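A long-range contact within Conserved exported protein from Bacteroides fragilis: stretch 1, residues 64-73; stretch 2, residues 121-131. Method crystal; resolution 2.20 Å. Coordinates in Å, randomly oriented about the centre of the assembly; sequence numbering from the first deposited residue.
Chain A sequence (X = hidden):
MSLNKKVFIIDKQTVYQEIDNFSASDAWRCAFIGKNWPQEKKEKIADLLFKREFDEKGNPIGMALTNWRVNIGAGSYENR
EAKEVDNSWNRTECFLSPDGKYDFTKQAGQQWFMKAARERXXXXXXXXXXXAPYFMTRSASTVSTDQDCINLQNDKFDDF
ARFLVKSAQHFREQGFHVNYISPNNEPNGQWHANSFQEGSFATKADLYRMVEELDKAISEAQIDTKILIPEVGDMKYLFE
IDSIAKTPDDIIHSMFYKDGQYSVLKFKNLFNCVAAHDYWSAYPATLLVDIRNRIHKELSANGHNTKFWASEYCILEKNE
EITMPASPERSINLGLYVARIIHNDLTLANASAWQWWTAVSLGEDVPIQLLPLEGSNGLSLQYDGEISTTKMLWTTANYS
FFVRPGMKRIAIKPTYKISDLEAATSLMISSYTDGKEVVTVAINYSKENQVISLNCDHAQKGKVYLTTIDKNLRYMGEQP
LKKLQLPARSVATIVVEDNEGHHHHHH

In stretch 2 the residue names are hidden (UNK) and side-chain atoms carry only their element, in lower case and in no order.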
# COMPACT_ATOMS: atom_id res chain seq x y z
N ALA A 64 -4.11 2.84 12.40
CA ALA A 64 -5.50 2.46 12.14
C ALA A 64 -5.74 2.30 10.62
O ALA A 64 -6.60 2.95 10.05
CB ALA A 64 -6.48 3.47 12.74
N LEU A 65 -4.95 1.43 9.99
CA LEU A 65 -5.12 1.07 8.61
C LEU A 65 -6.53 0.57 8.31
O LEU A 65 -7.20 -0.02 9.17
CB LEU A 65 -4.11 0.01 8.19
CG LEU A 65 -2.64 0.41 8.29
CD1 LEU A 65 -1.86 -0.82 8.09
CD2 LEU A 65 -2.27 1.50 7.25
N THR A 66 -6.95 0.79 7.07
CA THR A 66 -8.32 0.54 6.70
C THR A 66 -8.47 -0.43 5.54
O THR A 66 -9.58 -0.62 5.04
CB THR A 66 -9.06 1.88 6.42
OG1 THR A 66 -8.22 2.73 5.65
CG2 THR A 66 -9.40 2.59 7.73
N ASN A 67 -7.36 -1.01 5.11
CA ASN A 67 -7.34 -2.20 4.26
C ASN A 67 -6.15 -3.03 4.77
O ASN A 67 -5.28 -2.48 5.48
CB ASN A 67 -7.16 -1.84 2.78
CG ASN A 67 -7.03 -3.07 1.86
OD1 ASN A 67 -7.99 -3.82 1.64
ND2 ASN A 67 -5.86 -3.28 1.32
N TRP A 68 -6.14 -4.32 4.47
CA TRP A 68 -5.00 -5.21 4.83
C TRP A 68 -4.74 -6.14 3.65
O TRP A 68 -5.68 -6.75 3.14
CB TRP A 68 -5.31 -6.03 6.09
CG TRP A 68 -4.18 -6.95 6.63
CD1 TRP A 68 -4.26 -8.32 6.82
CD2 TRP A 68 -2.89 -6.55 7.08
NE1 TRP A 68 -3.09 -8.79 7.37
CE2 TRP A 68 -2.23 -7.73 7.55
CE3 TRP A 68 -2.21 -5.32 7.13
CZ2 TRP A 68 -0.90 -7.70 8.04
CZ3 TRP A 68 -0.89 -5.29 7.63
CH2 TRP A 68 -0.25 -6.48 8.08
N ARG A 69 -3.49 -6.19 3.19
CA ARG A 69 -3.19 -7.02 2.03
C ARG A 69 -2.66 -8.40 2.47
O ARG A 69 -1.62 -8.49 3.14
CB ARG A 69 -2.21 -6.33 1.08
CG ARG A 69 -2.70 -5.00 0.47
CD ARG A 69 -1.59 -4.28 -0.32
NE ARG A 69 -1.01 -5.14 -1.36
CZ ARG A 69 -1.38 -5.14 -2.65
NH1 ARG A 69 -2.32 -4.30 -3.12
NH2 ARG A 69 -0.78 -5.98 -3.48
N VAL A 70 -3.38 -9.45 2.09
CA VAL A 70 -3.04 -10.83 2.44
C VAL A 70 -2.40 -11.58 1.25
O VAL A 70 -2.98 -11.68 0.16
CB VAL A 70 -4.31 -11.56 2.97
CG1 VAL A 70 -4.03 -13.06 3.25
CG2 VAL A 70 -4.81 -10.86 4.21
N ASN A 71 -1.19 -12.09 1.48
CA ASN A 71 -0.47 -12.88 0.49
C ASN A 71 -0.97 -14.32 0.48
O ASN A 71 -0.63 -15.14 1.35
CB ASN A 71 1.06 -12.87 0.79
CG ASN A 71 1.89 -13.55 -0.32
OD1 ASN A 71 2.97 -14.05 -0.06
ND2 ASN A 71 1.38 -13.58 -1.53
N ILE A 72 -1.79 -14.63 -0.53
CA ILE A 72 -2.24 -15.98 -0.76
C ILE A 72 -1.05 -16.75 -1.32
O ILE A 72 -0.48 -16.40 -2.36
CB ILE A 72 -3.46 -16.00 -1.71
CG1 ILE A 72 -4.64 -15.22 -1.08
CG2 ILE A 72 -3.85 -17.41 -2.06
CD1 ILE A 72 -5.12 -15.74 0.29
N GLY A 73 -0.64 -17.78 -0.58
CA GLY A 73 0.53 -18.56 -0.92
C GLY A 73 0.42 -19.44 -2.16
O GLY A 73 -0.66 -19.87 -2.55
N UNK A 121 -12.09 -3.83 14.35
CA UNK A 121 -13.04 -3.03 13.56
C UNK A 121 -12.58 -2.76 12.13
O UNK A 121 -13.11 -1.87 11.47
N UNK A 122 -11.61 -3.53 11.65
CA UNK A 122 -11.11 -3.37 10.29
C UNK A 122 -11.44 -4.69 9.56
O UNK A 122 -10.78 -5.72 9.79
c UNK A 122 -9.00 -2.49 9.01
s UNK A 122 -9.26 -3.29 7.41
c UNK A 122 -9.60 -3.09 10.30
c UNK A 122 -8.23 -4.70 7.61
N UNK A 123 -12.46 -4.65 8.70
CA UNK A 123 -12.85 -5.85 7.96
C UNK A 123 -12.91 -5.51 6.46
O UNK A 123 -13.99 -5.40 5.85
n UNK A 123 -15.51 -8.46 8.58
o UNK A 123 -13.67 -8.41 7.25
c UNK A 123 -14.16 -6.43 8.53
c UNK A 123 -14.42 -7.86 8.07
N UNK A 124 -11.73 -5.32 5.88
CA UNK A 124 -11.59 -4.95 4.50
C UNK A 124 -10.29 -5.52 4.01
O UNK A 124 -9.21 -5.01 4.35
o UNK A 124 -11.69 -3.73 1.92
c UNK A 124 -11.41 -2.98 2.86
n UNK A 124 -10.88 -1.77 2.68
c UNK A 124 -11.66 -3.41 4.31
N UNK A 125 -10.37 -6.60 3.24
CA UNK A 125 -9.19 -7.32 2.83
C UNK A 125 -8.97 -7.39 1.31
O UNK A 125 -9.92 -7.44 0.52
c UNK A 125 -10.57 -8.87 6.99
c UNK A 125 -9.26 -8.77 4.94
c UNK A 125 -10.50 -8.83 5.61
c UNK A 125 -8.08 -8.75 5.70
c UNK A 125 -8.14 -8.77 7.12
c UNK A 125 -9.39 -8.82 7.76
c UNK A 125 -9.20 -8.74 3.43
N UNK A 126 -7.69 -7.38 0.92
CA UNK A 126 -7.27 -7.65 -0.46
C UNK A 126 -6.41 -8.89 -0.40
O UNK A 126 -5.51 -8.99 0.47
c UNK A 126 -5.79 -5.15 -3.14
c UNK A 126 -6.49 -6.46 -1.05
c UNK A 126 -4.65 -7.31 -2.61
c UNK A 126 -5.95 -6.55 -2.50
N UNK A 127 -6.70 -9.85 -1.29
CA UNK A 127 -5.91 -11.07 -1.48
C UNK A 127 -5.00 -10.92 -2.69
O UNK A 127 -5.48 -10.59 -3.79
c UNK A 127 -7.81 -12.76 1.93
c UNK A 127 -8.43 -13.99 1.87
c UNK A 127 -8.57 -14.64 0.64
c UNK A 127 -6.85 -12.25 -1.73
c UNK A 127 -7.42 -12.85 -0.48
c UNK A 127 -8.05 -14.08 -0.53
c UNK A 127 -7.31 -12.19 0.76
N UNK A 128 -3.71 -11.15 -2.50
CA UNK A 128 -2.74 -11.00 -3.60
C UNK A 128 -1.83 -12.21 -3.70
O UNK A 128 -1.53 -12.85 -2.69
c UNK A 128 -0.04 -9.27 -0.22
c UNK A 128 1.25 -9.57 -0.60
c UNK A 128 0.49 -9.92 -2.89
c UNK A 128 1.52 -9.91 -1.94
c UNK A 128 -0.83 -9.63 -2.52
c UNK A 128 -1.94 -9.67 -3.55
c UNK A 128 -1.09 -9.32 -1.19
N UNK A 129 -1.42 -12.53 -4.94
CA UNK A 129 -0.49 -13.59 -5.24
C UNK A 129 0.74 -13.04 -5.97
O UNK A 129 0.66 -12.09 -6.79
c UNK A 129 -1.10 -14.69 -6.13
c UNK A 129 -1.92 -15.65 -5.33
o UNK A 129 -1.90 -14.09 -7.17
N UNK A 130 1.87 -13.69 -5.64
CA UNK A 130 3.16 -13.51 -6.23
C UNK A 130 3.49 -14.62 -7.23
O UNK A 130 4.40 -14.49 -8.04
n UNK A 130 4.65 -12.30 -3.14
c UNK A 130 4.29 -12.24 -4.42
c UNK A 130 4.22 -13.53 -5.14
o UNK A 130 4.00 -11.17 -4.99
N UNK A 131 2.72 -15.69 -7.17
CA UNK A 131 2.85 -16.75 -8.16
C UNK A 131 1.58 -17.56 -8.09
O UNK A 131 0.87 -17.54 -7.06
o UNK A 131 4.05 -18.90 -8.53
c UNK A 131 4.09 -17.63 -7.87
O HOH W 1 4.88 -14.64 -1.88
O HOH W 2 1.90 -15.78 -3.55
O HOH W 3 -1.07 -19.00 -5.58

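Position 121 has backbone atoms only, and phi/psi of 86/18 would jam a CB against the preceding carbonyl O; it is G121.

Position 122 carries two carbons, a sulfur and a terminal carbon, unbranched; the end carbon packs against W68 CB and the sulfur lies by the T66 carbonyl carbon. This thioether is M122, with CE 3.6 Å from W68 CB and SD 3.5 Å from T66 C.

Position 123 has two carbons, the second bearing one oxygen and one nitrogen, a short amide. Its CA-to-CB bond points away from stretch 1, and no side-chain atom comes nearer than 8.2 Å: N123.

Position 124 repeats that four-atom amide; the end of the side chain comes nearer, its nitrogen meeting T66 O. It is N124, whose ND2 donates to T66 O at 2.9 Å (155°).

Position 125 shows one carbon followed by a six-carbon ring, which packs on W68 CB and V70 CG2; hence F125. Its CD2 lies 3.9 Å from W68 CB and 4.2 Å from V70 CG2.

Position 126 has four carbons forked at the second, with the branches against the R69 guanidinium: L126. CD1 lies 3.6 Å from R69 NH1, and CD2 sits over one guanidinium face.

Position 127 is again one carbon plus a six-carbon ring, with I72 CD1 over one face: F127. I72 CD1 is 3.5 Å from F127 CD1 and 3.7 Å from the ring centroid, a CH-pi contact.

Position 128 has the same seven carbons, but chi1 is 76° (p); R69 NH2 lies over one ring face and N71 ND2 over the opposite one. In F128 the R69 cation-pi contact is off-centre, with CZ 4.9 Å from the ring centroid, whereas N71 CA makes a CH-pi contact at 3.9 Å.

Position 129 has one carbon bearing an oxygen and a carbon, the latter near I72 O: T129, with CG2 3.4 Å from I72 O.

Position 130 is a third short amide, joined through water 1 to N71 OD1: N130.

Position 131 has one carbon and one oxygen, out of contact: S131.

The contact is built on parallel pairing of 68-71 with 125-128. L126 N to W68 O (3.1 Å), V70 N to L126 O (2.7 Å) and F128 N to V70 O (2.8 Å) are nearly straight, at 170-175°. Beyond them, F128 O accepts from both I72 N (2.8 Å) and N71 ND2 (3.2 Å). Alternation puts W68, V70, F125 and F127 on one sheet face, where apolar packing dominates, and R69, N71, L126 and F128 on the other, where polar groups flank the F128 ring.

Stretch 2 121-131: GMNNFLFFTNS
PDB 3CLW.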